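Side-chain contacts in pentatricopeptide repeat-containing protein 10, chloroplastic (Zea mays, PDB 4M59), which binds specific intergenic RNA segments of the chloroplast atpH 5'-UTR and psaJ 3'-UTR and shields the transcripts from exonucleases: residues L58-G63 and L93-L98; E167-G172 and K204-A209; N318-V323 and G341-S346; A502-R507 and M534-A539. The protein carries 4 engineered substitutions. All coordinates share one frame; numbering follows the deposited sequence.

Contact 1. Residues L58-G63 and L93-L98; sequences LLRWAG and LDETPL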
loop_
_atom_site.group_PDB
_atom_site.type_symbol
_atom_site.label_atom_id
_atom_site.label_comp_id
_atom_site.label_asym_id
_atom_site.label_seq_id
_atom_site.Cartn_x
_atom_site.Cartn_y
_atom_site.Cartn_z
ATOM N N LEU A 58 26.835 -30.851 10.806
ATOM C CA LEU A 58 27.594 -32.084 10.950
ATOM C C LEU A 58 28.399 -32.330 9.684
ATOM O O LEU A 58 29.566 -32.713 9.739
ATOM C CB LEU A 58 26.655 -33.261 11.216
ATOM C CG LEU A 58 27.310 -34.601 11.550
ATOM C CD1 LEU A 58 28.310 -34.443 12.684
ATOM C CD2 LEU A 58 26.254 -35.634 11.907
ATOM N N LEU A 59 27.763 -32.098 8.544
ATOM C CA LEU A 59 28.401 -32.241 7.259
ATOM C C LEU A 59 29.663 -31.428 7.227
ATOM O O LEU A 59 30.720 -31.903 6.855
ATOM C CB LEU A 59 27.465 -31.721 6.193
ATOM C CG LEU A 59 27.193 -32.599 4.989
ATOM C CD1 LEU A 59 26.838 -31.702 3.866
ATOM C CD2 LEU A 59 28.379 -33.433 4.632
ATOM N N ARG A 60 29.528 -30.165 7.615
ATOM C CA ARG A 60 30.655 -29.245 7.643
ATOM C C ARG A 60 31.679 -29.715 8.661
ATOM O O ARG A 60 32.882 -29.562 8.462
ATOM C CB ARG A 60 30.186 -27.830 7.984
ATOM C CG ARG A 60 28.924 -27.404 7.253
ATOM C CD ARG A 60 28.948 -25.919 6.929
ATOM N NE ARG A 60 29.654 -25.646 5.683
ATOM C CZ ARG A 60 29.104 -25.052 4.629
ATOM N NH1 ARG A 60 27.838 -24.664 4.670
ATOM N NH2 ARG A 60 29.823 -24.845 3.534
ATOM N N TRP A 61 31.196 -30.294 9.754
ATOM C CA TRP A 61 32.088 -30.823 10.767
ATOM C C TRP A 61 32.821 -32.000 10.208
ATOM O O TRP A 61 34.036 -31.983 10.091
ATOM C CB TRP A 61 31.333 -31.275 12.001
ATOM C CG TRP A 61 32.244 -31.796 13.057
ATOM C CD1 TRP A 61 32.978 -31.060 13.925
ATOM C CD2 TRP A 61 32.535 -33.162 13.344
ATOM N NE1 TRP A 61 33.708 -31.878 14.742
ATOM C CE2 TRP A 61 33.452 -33.178 14.404
ATOM C CE3 TRP A 61 32.112 -34.373 12.811
ATOM C CZ2 TRP A 61 33.942 -34.353 14.940
ATOM C CZ3 TRP A 61 32.607 -35.531 13.337
ATOM C CH2 TRP A 61 33.508 -35.519 14.393
ATOM N N ALA A 62 32.059 -33.025 9.860
ATOM C CA ALA A 62 32.604 -34.254 9.315
ATOM C C ALA A 62 33.510 -33.956 8.144
ATOM O O ALA A 62 34.598 -34.499 8.031
ATOM C CB ALA A 62 31.490 -35.169 8.895
ATOM N N GLY A 63 33.058 -33.065 7.284
ATOM C CA GLY A 63 33.852 -32.651 6.158
ATOM C C GLY A 63 35.201 -32.151 6.597
ATOM O O GLY A 63 36.208 -32.464 5.991
ATOM N N LEU A 93 28.817 -25.359 -2.161
ATOM C CA LEU A 93 29.531 -25.244 -3.396
ATOM C C LEU A 93 30.772 -24.411 -3.179
ATOM O O LEU A 93 31.788 -24.608 -3.826
ATOM C CB LEU A 93 28.634 -24.568 -4.407
ATOM C CG LEU A 93 29.293 -24.173 -5.707
ATOM C CD1 LEU A 93 29.146 -25.287 -6.671
ATOM C CD2 LEU A 93 28.643 -22.952 -6.215
ATOM N N ASP A 94 30.665 -23.424 -2.296
ATOM C CA ASP A 94 31.723 -22.433 -2.133
ATOM C C ASP A 94 32.792 -22.829 -1.119
ATOM O O ASP A 94 33.954 -22.453 -1.261
ATOM C CB ASP A 94 31.126 -21.071 -1.776
ATOM C CG ASP A 94 30.367 -20.449 -2.929
ATOM O OD1 ASP A 94 30.770 -20.664 -4.090
ATOM O OD2 ASP A 94 29.368 -19.746 -2.678
ATOM N N GLU A 95 32.401 -23.584 -0.102
ATOM C CA GLU A 95 33.349 -24.029 0.915
ATOM C C GLU A 95 33.921 -25.405 0.572
ATOM O O GLU A 95 35.130 -25.617 0.641
ATOM C CB GLU A 95 32.711 -23.994 2.312
ATOM C CG GLU A 95 32.194 -25.324 2.838
ATOM C CD GLU A 95 32.707 -25.630 4.236
ATOM O OE1 GLU A 95 31.924 -25.506 5.202
ATOM O OE2 GLU A 95 33.895 -25.992 4.368
ATOM N N THR A 96 33.044 -26.330 0.202
ATOM C CA THR A 96 33.460 -27.668 -0.195
ATOM C C THR A 96 33.784 -28.542 1.011
ATOM O O THR A 96 34.879 -28.445 1.577
ATOM C CB THR A 96 34.690 -27.626 -1.118
ATOM O OG1 THR A 96 34.660 -26.424 -1.899
ATOM C CG2 THR A 96 34.699 -28.829 -2.048
ATOM N N PRO A 97 32.837 -29.390 1.394
ATOM C CA PRO A 97 33.040 -30.306 2.521
ATOM C C PRO A 97 33.428 -31.699 2.037
ATOM O O PRO A 97 33.301 -32.668 2.785
ATOM C CB PRO A 97 31.661 -30.347 3.184
ATOM C CG PRO A 97 30.707 -30.061 2.076
ATOM C CD PRO A 97 31.412 -29.091 1.169
ATOM N N LEU A 98 33.896 -31.789 0.798
ATOM C CA LEU A 98 34.286 -33.068 0.222
ATOM C C LEU A 98 35.793 -33.168 0.036
ATOM O O LEU A 98 36.463 -32.155 -0.196
ATOM C CB LEU A 98 33.585 -33.284 -1.120
ATOM C CG LEU A 98 32.070 -33.483 -1.090
ATOM C CD1 LEU A 98 31.485 -33.329 -2.483
ATOM C CD2 LEU A 98 31.726 -34.843 -0.506
#

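Contact 2. Residues E167-G172 and K204-A209; sequences EMRAAG and KARGHA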
loop_
_atom_site.group_PDB
_atom_site.type_symbol
_atom_site.label_atom_id
_atom_site.label_comp_id
_atom_site.label_asym_id
_atom_site.label_seq_id
_atom_site.Cartn_x
_atom_site.Cartn_y
_atom_site.Cartn_z
ATOM N N GLU A 167 22.281 -30.729 -28.688
ATOM C CA GLU A 167 22.976 -31.686 -27.831
ATOM C C GLU A 167 22.002 -32.571 -27.065
ATOM O O GLU A 167 22.055 -33.795 -27.160
ATOM C CB GLU A 167 23.897 -30.960 -26.853
ATOM C CG GLU A 167 24.754 -29.876 -27.481
ATOM C CD GLU A 167 25.633 -29.176 -26.464
ATOM O OE1 GLU A 167 25.793 -29.711 -25.348
ATOM O OE2 GLU A 167 26.164 -28.091 -26.781
ATOM N N MET A 168 21.115 -31.945 -26.295
ATOM C CA MET A 168 20.164 -32.688 -25.474
ATOM C C MET A 168 19.300 -33.621 -26.316
ATOM O O MET A 168 18.975 -34.729 -25.892
ATOM C CB MET A 168 19.294 -31.735 -24.653
ATOM C CG MET A 168 18.128 -31.125 -25.411
ATOM S SD MET A 168 17.142 -30.034 -24.372
ATOM C CE MET A 168 16.202 -31.224 -23.424
ATOM N N ARG A 169 18.937 -33.169 -27.509
ATOM C CA ARG A 169 18.158 -33.984 -28.429
ATOM C C ARG A 169 19.049 -35.034 -29.081
ATOM O O ARG A 169 18.571 -36.049 -29.585
ATOM C CB ARG A 169 17.500 -33.114 -29.499
ATOM C CG ARG A 169 16.106 -32.632 -29.132
ATOM C CD ARG A 169 15.297 -32.287 -30.368
ATOM N NE ARG A 169 15.096 -30.850 -30.508
ATOM C CZ ARG A 169 13.915 -30.248 -30.420
ATOM N NH1 ARG A 169 13.827 -28.933 -30.560
ATOM N NH2 ARG A 169 12.821 -30.959 -30.187
ATOM N N ALA A 170 20.355 -34.779 -29.065
ATOM C CA ALA A 170 21.326 -35.700 -29.633
ATOM C C ALA A 170 21.754 -36.749 -28.615
ATOM O O ALA A 170 22.442 -37.710 -28.958
ATOM C CB ALA A 170 22.533 -34.941 -30.154
ATOM N N ALA A 171 21.347 -36.561 -27.364
ATOM C CA ALA A 171 21.660 -37.508 -26.317
ATOM C C ALA A 171 20.394 -38.256 -26.043
ATOM O O ALA A 171 20.244 -38.916 -25.023
ATOM C CB ALA A 171 22.126 -36.806 -25.090
ATOM N N GLY A 172 19.471 -38.127 -26.982
ATOM C CA GLY A 172 18.229 -38.854 -26.940
ATOM C C GLY A 172 17.335 -38.320 -25.859
ATOM O O GLY A 172 16.479 -39.031 -25.341
ATOM N N LYS A 204 5.638 -27.714 -32.299
ATOM C CA LYS A 204 4.306 -28.224 -32.412
ATOM C C LYS A 204 4.363 -29.315 -33.445
ATOM O O LYS A 204 4.004 -30.460 -33.211
ATOM C CB LYS A 204 3.372 -27.098 -32.838
ATOM C CG LYS A 204 1.925 -27.432 -32.794
ATOM C CD LYS A 204 1.095 -26.205 -32.557
ATOM C CE LYS A 204 1.036 -25.308 -33.770
ATOM N NZ LYS A 204 0.057 -24.206 -33.632
ATOM N N ALA A 205 4.918 -28.950 -34.575
ATOM C CA ALA A 205 4.969 -29.824 -35.731
ATOM C C ALA A 205 5.637 -31.157 -35.420
ATOM O O ALA A 205 5.597 -32.088 -36.216
ATOM C CB ALA A 205 5.685 -29.134 -36.865
ATOM N N ARG A 206 6.271 -31.216 -34.257
ATOM C CA ARG A 206 6.921 -32.436 -33.799
ATOM C C ARG A 206 5.891 -33.307 -33.100
ATOM O O ARG A 206 6.188 -34.427 -32.690
ATOM C CB ARG A 206 8.073 -32.110 -32.851
ATOM C CG ARG A 206 9.027 -31.047 -33.370
ATOM C CD ARG A 206 10.474 -31.425 -33.102
ATOM N NE ARG A 206 11.407 -30.534 -33.784
ATOM C CZ ARG A 206 12.727 -30.585 -33.644
ATOM N NH1 ARG A 206 13.274 -31.489 -32.844
ATOM N NH2 ARG A 206 13.500 -29.733 -34.303
ATOM N N GLY A 207 4.675 -32.785 -32.969
ATOM C CA GLY A 207 3.618 -33.532 -32.330
ATOM C C GLY A 207 3.469 -33.189 -30.876
ATOM O O GLY A 207 2.599 -33.707 -30.193
ATOM N N HIS A 208 4.331 -32.309 -30.397
ATOM C CA HIS A 208 4.220 -31.867 -29.031
ATOM C C HIS A 208 2.929 -31.114 -28.869
ATOM O O HIS A 208 2.674 -30.140 -29.562
ATOM C CB HIS A 208 5.383 -30.965 -28.657
ATOM C CG HIS A 208 6.454 -31.657 -27.881
ATOM N ND1 HIS A 208 7.634 -32.076 -28.459
ATOM C CD2 HIS A 208 6.522 -32.012 -26.581
ATOM C CE1 HIS A 208 8.381 -32.657 -27.545
ATOM N NE2 HIS A 208 7.732 -32.632 -26.396
ATOM N N ALA A 209 2.096 -31.585 -27.962
ATOM C CA ALA A 209 0.901 -30.853 -27.636
ATOM C C ALA A 209 1.313 -29.804 -26.647
ATOM O O ALA A 209 1.847 -30.123 -25.597
ATOM C CB ALA A 209 -0.108 -31.766 -27.031
#

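Contact 3. Residues N318-V323 and G341-S346; sequences NTYNLV and GEMSRS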
loop_
_atom_site.group_PDB
_atom_site.type_symbol
_atom_site.label_atom_id
_atom_site.label_comp_id
_atom_site.label_asym_id
_atom_site.label_seq_id
_atom_site.Cartn_x
_atom_site.Cartn_y
_atom_site.Cartn_z
ATOM N N ASN A 318 -22.461 -12.008 -5.772
ATOM C CA ASN A 318 -21.038 -12.157 -5.588
ATOM C C ASN A 318 -20.302 -11.482 -6.701
ATOM O O ASN A 318 -19.265 -10.879 -6.493
ATOM C CB ASN A 318 -20.664 -13.623 -5.574
ATOM C CG ASN A 318 -21.554 -14.429 -4.692
ATOM O OD1 ASN A 318 -22.282 -13.885 -3.871
ATOM N ND2 ASN A 318 -21.508 -15.738 -4.841
ATOM N N THR A 319 -20.850 -11.596 -7.897
ATOM C CA THR A 319 -20.282 -10.950 -9.061
ATOM C C THR A 319 -20.396 -9.436 -8.946
ATOM O O THR A 319 -19.462 -8.710 -9.234
ATOM C CB THR A 319 -21.000 -11.410 -10.321
ATOM O OG1 THR A 319 -21.104 -12.831 -10.312
ATOM C CG2 THR A 319 -20.242 -10.982 -11.529
ATOM N N TYR A 320 -21.552 -8.970 -8.502
ATOM C CA TYR A 320 -21.782 -7.551 -8.339
ATOM C C TYR A 320 -20.909 -6.947 -7.258
ATOM O O TYR A 320 -20.330 -5.898 -7.467
ATOM C CB TYR A 320 -23.253 -7.286 -8.048
ATOM C CG TYR A 320 -24.108 -7.009 -9.260
ATOM C CD1 TYR A 320 -23.980 -5.832 -9.961
ATOM C CD2 TYR A 320 -25.068 -7.899 -9.682
ATOM C CE1 TYR A 320 -24.758 -5.564 -11.051
ATOM C CE2 TYR A 320 -25.846 -7.637 -10.770
ATOM C CZ TYR A 320 -25.684 -6.469 -11.449
ATOM O OH TYR A 320 -26.457 -6.191 -12.539
ATOM N N ASN A 321 -20.816 -7.595 -6.102
ATOM C CA ASN A 321 -19.977 -7.091 -5.025
ATOM C C ASN A 321 -18.552 -6.958 -5.479
ATOM O O ASN A 321 -17.840 -6.057 -5.079
ATOM C CB ASN A 321 -19.978 -8.033 -3.835
ATOM C CG ASN A 321 -21.334 -8.297 -3.309
ATOM O OD1 ASN A 321 -21.577 -9.306 -2.677
ATOM N ND2 ASN A 321 -22.239 -7.374 -3.558
ATOM N N LEU A 322 -18.145 -7.900 -6.305
ATOM C CA LEU A 322 -16.820 -7.919 -6.856
ATOM C C LEU A 322 -16.601 -6.637 -7.615
ATOM O O LEU A 322 -15.589 -5.977 -7.452
ATOM C CB LEU A 322 -16.705 -9.124 -7.779
ATOM C CG LEU A 322 -15.417 -9.480 -8.492
ATOM C CD1 LEU A 322 -15.316 -10.960 -8.501
ATOM C CD2 LEU A 322 -15.407 -8.981 -9.915
ATOM N N VAL A 323 -17.577 -6.275 -8.431
ATOM C CA VAL A 323 -17.482 -5.092 -9.263
ATOM C C VAL A 323 -17.544 -3.830 -8.428
ATOM O O VAL A 323 -16.837 -2.871 -8.678
ATOM C CB VAL A 323 -18.611 -5.056 -10.278
ATOM C CG1 VAL A 323 -18.443 -3.893 -11.200
ATOM C CG2 VAL A 323 -18.627 -6.323 -11.066
ATOM N N GLY A 341 -28.841 -0.110 -7.826
ATOM C CA GLY A 341 -30.210 -0.077 -8.287
ATOM C C GLY A 341 -30.472 -1.121 -9.345
ATOM O O GLY A 341 -31.473 -1.818 -9.299
ATOM N N GLU A 342 -29.582 -1.247 -10.288
ATOM C CA GLU A 342 -29.736 -2.243 -11.300
ATOM C C GLU A 342 -29.771 -3.582 -10.674
ATOM O O GLU A 342 -30.444 -4.457 -11.133
ATOM C CB GLU A 342 -28.547 -2.181 -12.200
ATOM C CG GLU A 342 -28.527 -3.217 -13.248
ATOM C CD GLU A 342 -27.368 -3.054 -14.203
ATOM O OE1 GLU A 342 -26.890 -1.926 -14.388
ATOM O OE2 GLU A 342 -26.917 -4.053 -14.777
ATOM N N MET A 343 -29.013 -3.749 -9.607
ATOM C CA MET A 343 -29.059 -4.991 -8.875
ATOM C C MET A 343 -30.461 -5.262 -8.480
ATOM O O MET A 343 -31.066 -6.143 -9.002
ATOM C CB MET A 343 -28.216 -4.950 -7.617
ATOM C CG MET A 343 -26.780 -4.853 -7.847
ATOM S SD MET A 343 -25.830 -4.621 -6.393
ATOM C CE MET A 343 -26.350 -6.017 -5.529
ATOM N N SER A 344 -31.006 -4.447 -7.597
ATOM C CA SER A 344 -32.332 -4.689 -7.027
ATOM C C SER A 344 -33.473 -4.553 -8.009
ATOM O O SER A 344 -34.620 -4.832 -7.718
ATOM C CB SER A 344 -32.583 -3.767 -5.857
ATOM O OG SER A 344 -32.443 -2.425 -6.228
ATOM N N ARG A 345 -33.138 -4.098 -9.188
ATOM C CA ARG A 345 -34.148 -3.947 -10.211
ATOM C C ARG A 345 -34.138 -5.148 -11.130
ATOM O O ARG A 345 -35.175 -5.546 -11.638
ATOM C CB ARG A 345 -33.911 -2.681 -11.009
ATOM C CG ARG A 345 -35.045 -2.339 -11.914
ATOM C CD ARG A 345 -34.859 -0.989 -12.541
ATOM N NE ARG A 345 -33.680 -0.959 -13.390
ATOM C CZ ARG A 345 -32.604 -0.225 -13.143
ATOM N NH1 ARG A 345 -32.567 0.547 -12.072
ATOM N NH2 ARG A 345 -31.571 -0.256 -13.971
ATOM N N SER A 346 -32.958 -5.720 -11.331
ATOM C CA SER A 346 -32.804 -6.863 -12.212
ATOM C C SER A 346 -32.977 -8.122 -11.422
ATOM O O SER A 346 -33.000 -9.211 -11.975
ATOM C CB SER A 346 -31.426 -6.873 -12.834
ATOM O OG SER A 346 -30.509 -7.448 -11.938
#

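Contact 4. Residues A502-R507 and M534-A539; sequences ANFKCR and MLSIYA. With nucleotides of chain C.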
loop_
_atom_site.group_PDB
_atom_site.type_symbol
_atom_site.label_atom_id
_atom_site.label_comp_id
_atom_site.label_asym_id
_atom_site.label_seq_id
_atom_site.Cartn_x
_atom_site.Cartn_y
_atom_site.Cartn_z
ATOM N N ALA A 502 2.185 16.345 16.355
ATOM C CA ALA A 502 1.275 17.088 17.205
ATOM C C ALA A 502 1.981 18.162 17.991
ATOM O O ALA A 502 1.348 19.034 18.556
ATOM C CB ALA A 502 0.545 16.159 18.133
ATOM N N ASN A 503 3.304 18.066 18.048
ATOM C CA ASN A 503 4.111 19.044 18.757
ATOM C C ASN A 503 4.618 20.100 17.791
ATOM O O ASN A 503 5.024 21.187 18.197
ATOM C CB ASN A 503 5.278 18.367 19.472
ATOM C CG ASN A 503 4.894 17.840 20.839
ATOM O OD1 ASN A 503 4.580 18.610 21.747
ATOM N ND2 ASN A 503 4.917 16.523 20.993
ATOM N N PHE A 504 4.584 19.774 16.503
ATOM C CA PHE A 504 4.971 20.720 15.491
ATOM C C PHE A 504 3.812 21.648 15.298
ATOM O O PHE A 504 3.967 22.855 15.305
ATOM C CB PHE A 504 5.275 20.010 14.188
ATOM C CG PHE A 504 5.735 20.920 13.104
ATOM C CD1 PHE A 504 6.849 21.696 13.272
ATOM C CD2 PHE A 504 5.065 20.989 11.916
ATOM C CE1 PHE A 504 7.273 22.526 12.278
ATOM C CE2 PHE A 504 5.494 21.819 10.926
ATOM C CZ PHE A 504 6.598 22.586 11.107
ATOM N N LYS A 505 2.635 21.066 15.147
ATOM C CA LYS A 505 1.441 21.834 14.874
ATOM C C LYS A 505 1.182 22.812 15.995
ATOM O O LYS A 505 0.546 23.838 15.792
ATOM C CB LYS A 505 0.237 20.914 14.702
ATOM N N CYS A 506 1.683 22.480 17.177
ATOM C CA CYS A 506 1.538 23.328 18.340
ATOM C C CYS A 506 2.873 23.961 18.693
ATOM O O CYS A 506 3.014 24.575 19.738
ATOM C CB CYS A 506 1.014 22.528 19.527
ATOM S SG CYS A 506 -0.592 21.794 19.288
ATOM N N ARG A 507 3.850 23.804 17.811
ATOM C CA ARG A 507 5.162 24.417 17.984
ATOM C C ARG A 507 5.797 24.103 19.321
ATOM O O ARG A 507 6.313 24.989 19.985
ATOM C CB ARG A 507 5.072 25.924 17.818
ATOM C CG ARG A 507 4.308 26.360 16.603
ATOM C CD ARG A 507 5.215 26.650 15.436
ATOM N NE ARG A 507 4.896 25.816 14.285
ATOM C CZ ARG A 507 3.862 26.018 13.476
ATOM N NH1 ARG A 507 3.036 27.028 13.688
ATOM N NH2 ARG A 507 3.653 25.203 12.458
ATOM N N MET A 534 11.205 18.330 11.747
ATOM C CA MET A 534 12.294 18.730 12.611
ATOM C C MET A 534 13.096 19.813 11.948
ATOM O O MET A 534 13.663 20.665 12.604
ATOM C CB MET A 534 13.182 17.546 12.945
ATOM C CG MET A 534 12.469 16.462 13.683
ATOM S SD MET A 534 11.786 17.004 15.234
ATOM C CE MET A 534 13.272 17.131 16.190
ATOM N N LEU A 535 13.137 19.789 10.632
ATOM C CA LEU A 535 13.933 20.761 9.926
ATOM C C LEU A 535 13.263 22.109 9.937
ATOM O O LEU A 535 13.924 23.128 10.018
ATOM C CB LEU A 535 14.152 20.320 8.495
ATOM C CG LEU A 535 15.083 21.222 7.711
ATOM C CD1 LEU A 535 16.401 21.216 8.385
ATOM C CD2 LEU A 535 15.211 20.716 6.312
ATOM N N SER A 536 11.941 22.106 9.856
ATOM C CA SER A 536 11.198 23.348 9.794
ATOM C C SER A 536 11.064 23.988 11.152
ATOM O O SER A 536 11.018 25.201 11.269
ATOM C CB SER A 536 9.814 23.121 9.212
ATOM O OG SER A 536 9.098 24.332 9.163
ATOM N N ILE A 537 11.002 23.172 12.190
ATOM C CA ILE A 537 10.889 23.715 13.524
ATOM C C ILE A 537 12.197 24.359 13.954
ATOM O O ILE A 537 12.191 25.401 14.588
ATOM C CB ILE A 537 10.404 22.664 14.536
ATOM C CG1 ILE A 537 10.065 23.331 15.858
ATOM C CG2 ILE A 537 11.422 21.588 14.750
ATOM C CD1 ILE A 537 9.055 24.417 15.727
ATOM N N TYR A 538 13.316 23.752 13.589
ATOM C CA TYR A 538 14.611 24.312 13.929
ATOM C C TYR A 538 14.822 25.556 13.106
ATOM O O TYR A 538 15.441 26.514 13.551
ATOM C CB TYR A 538 15.733 23.315 13.638
ATOM C CG TYR A 538 15.811 22.133 14.569
ATOM C CD1 TYR A 538 15.288 22.187 15.845
ATOM C CD2 TYR A 538 16.409 20.962 14.167
ATOM C CE1 TYR A 538 15.363 21.104 16.683
ATOM C CE2 TYR A 538 16.482 19.876 15.002
ATOM C CZ TYR A 538 15.958 19.955 16.257
ATOM O OH TYR A 538 16.043 18.870 17.081
ATOM N N ALA A 539 14.318 25.534 11.886
ATOM C CA ALA A 539 14.490 26.651 10.993
ATOM C C ALA A 539 13.617 27.796 11.436
ATOM O O ALA A 539 13.979 28.951 11.283
ATOM C CB ALA A 539 14.147 26.258 9.590
ATOM P P U C 15 3.097 24.161 8.075
ATOM O OP1 U C 15 3.369 22.874 8.761
ATOM O OP2 U C 15 2.726 25.355 8.871
ATOM O "O5'" U C 15 4.362 24.529 7.179
ATOM C "C5'" U C 15 5.675 24.606 7.763
ATOM C "C4'" U C 15 6.713 24.870 6.699
ATOM O "O4'" U C 15 6.491 23.987 5.572
ATOM C "C3'" U C 15 6.695 26.260 6.084
ATOM O "O3'" U C 15 7.418 27.179 6.891
ATOM C "C2'" U C 15 7.398 26.032 4.749
ATOM O "O2'" U C 15 8.807 26.079 4.844
ATOM C "C1'" U C 15 6.933 24.619 4.383
ATOM N N1 U C 15 5.831 24.605 3.413
ATOM C C2 U C 15 6.158 24.597 2.071
ATOM O O2 U C 15 7.309 24.599 1.671
ATOM N N3 U C 15 5.084 24.586 1.218
ATOM C C4 U C 15 3.748 24.583 1.555
ATOM O O4 U C 15 2.897 24.572 0.664
ATOM C C5 U C 15 3.492 24.594 2.963
ATOM C C6 U C 15 4.518 24.605 3.822
#

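Contact 1. Residues L58-G63 and L93-L98
Glu95 OE1 takes two N-H groups of Arg60, NE and NH2, in a salt bridge between helix 52-65 and the end of helix 86-95 in the alpha-alpha solenoid that pentatricopeptide repeats build. Arg60 NH2 lies 2.8 Å from Glu95 OE1, but that bond is bent and weak, at 123°. NE is modelled much closer, so the exact placing of the two groups is doubtful although their pairing is plain. Guanidinium and carboxylate are nearly coplanar, 15° apart, with the acid at the edge of the guanidinium. Arg60 gets there by a bent chain: CG stands beside the backbone N (chi1 -44°), with further bends at chi2 and chi3; the side chain also touches Ala91 and Leu92. Glu95 ends its helix in a repeat predicted as PPR 1, and Thr96, with positive phi, turns the chain so that Pro97 faces helix 52-65. Beside the polar pair, the buried Leu59 and Pro97 make the rest of the contact with Gly63. Pro97 CB lies 4.1 Å from Leu59 O, and the proline ring also rests on Leu73 and Leu92. The backbones meet most closely at Gly63, where the lack of a side chain lets its CA come to 3.4 Å from Pro97 O.

Contact 2. Residues E167-G172 and K204-A209
Arg169 and Arg206 reach toward each other from opposite directions and lay one guanidinium over the other. This overlap is the tight part of the contact: Arg206 CZ stands 3.4 Å above the Arg169 plane, over its centre, with the planes turned 35° apart. The nitrogens that face each other are all donors, so no hydrogen bond joins them, and Arg206 NH1 is modelled so close to the Arg169 group that the finer geometry is doubtful. Asp202 takes Arg206 NE in a salt bridge and would probably offset part of the paired positive charge. Everything else is loose. The nearest alpha carbons, those of Arg169 and Arg206, are 12.6 Å apart, and the two long side chains span that interval at the surface. Arg206 leans in with CG beside its backbone N (chi1 -49°), from a type I turn that closes at Gly207 in a Schellman motif. A weak hydrogen bond runs from His208 NE2 to Pro175 O. The contact thus links the solenoid repeats predicted as PPR 3 and PPR 4, bridging the end of helix 158-170, whose Met168 packs on Leu141 and Tyr144 of helix 141-151, and the loop between helices 193-204 and 212-224.

Contact 3. Residues N318-V323 and G341-S346
Helices 317-328 and 333-346 run antiparallel here, their short segments at 169° with axes 11.5 Å apart, and Tyr320 faces Met343 across the gap. Both belong to a repeat predicted as PPR 8, the helical hairpin of this family. Tyr320 and Met343 together span the spacing, sliding past each other in opposite directions. Met343 CG sits over one ring face, 3.7 Å from the centroid of Tyr320 and 12° off the normal, a CH-pi contact. The sulfur follows obliquely, Met343 SD being 4.6 Å from the same centroid, which makes a Met-aromatic pair as well. At the far end of the ring, Tyr320 OH gives a weak hydrogen bond to Glu342 OE2 at 3.1 Å. Glu342 stretches out fully, its CG turned away from the backbone N, and brings its carboxylate to the ring edge, its plane 87° from the ring's. Phe305 of helix 298-310 meets Tyr320 edge-to-face. Putting a leucine at Tyr320 would remove the hydroxyl and the flat face, and would probably leave Glu342 without this donor and a gap beside Met343. The chemistry grades from sulfur and aromatic carbon to a hydroxyl and a carboxylate; Lys309 makes a long, weak ion pair with Glu342 OE2 and may help to balance its charge.

Contact 4. Residues A502-R507 and M534-A539
Phe504, near the end of helix 493-504, carries most of the contact. Its chi1 of -178° swings the ring across to helix 528-539, where Phe504 CE1 lies 3.9 Å from Ile537 CB. Ser536 OG approaches the ring edge, 3.6 Å from Phe504 CZ, and is also 3.5 Å from C4' of U15 of chain C. Along another part of the edge, Phe504 CE2 is 3.2 Å from OP1 of U15 of chain C, so the phosphate oxygen meets the slightly positive rim rather than the pi face. Replacing Phe504 by an alanine would take away the ring between protein and RNA, and is likely to open a gap between Ile537 and the RNA phosphate. The chain then turns, and Arg507, with positive phi, is the C-prime residue of a Schellman motif, with Arg508 N bonded to Asn503 O and Arg507 N to Phe504 O at 2.7 Å. Its bent side chain folds back, Arg507 NH2 standing over a Phe504 face, offset toward the rim, and 3.7 Å from OP2 of U15 of chain C; its charge would probably favour that phosphate. Neighbouring repeats, predicted as PPR 13 and PPR 14, here join to form part of the RNA-binding surface of a pentatricopeptide solenoid.

All four contacts join helices, their ends or the loops that follow them in one repeat solenoid, but at well separated places and with no helix shared: contacts 2 and 4 lie on opposite sides of the chain's centre, about 71 Å apart between centres. Contact 4 is the most buried and the one that meets RNA directly; contact 2 is a surface contact, and contacts 1 and 3 are partly buried. Contact 3 lies within one predicted repeat, whereas contacts 2 and 4 each link two consecutive ones. Arginines serve differently: one pairs with a carboxylate in contact 1, two overlap in contact 2, and one faces a phosphate in contact 4. Aromatic rings carry contacts 3 and 4.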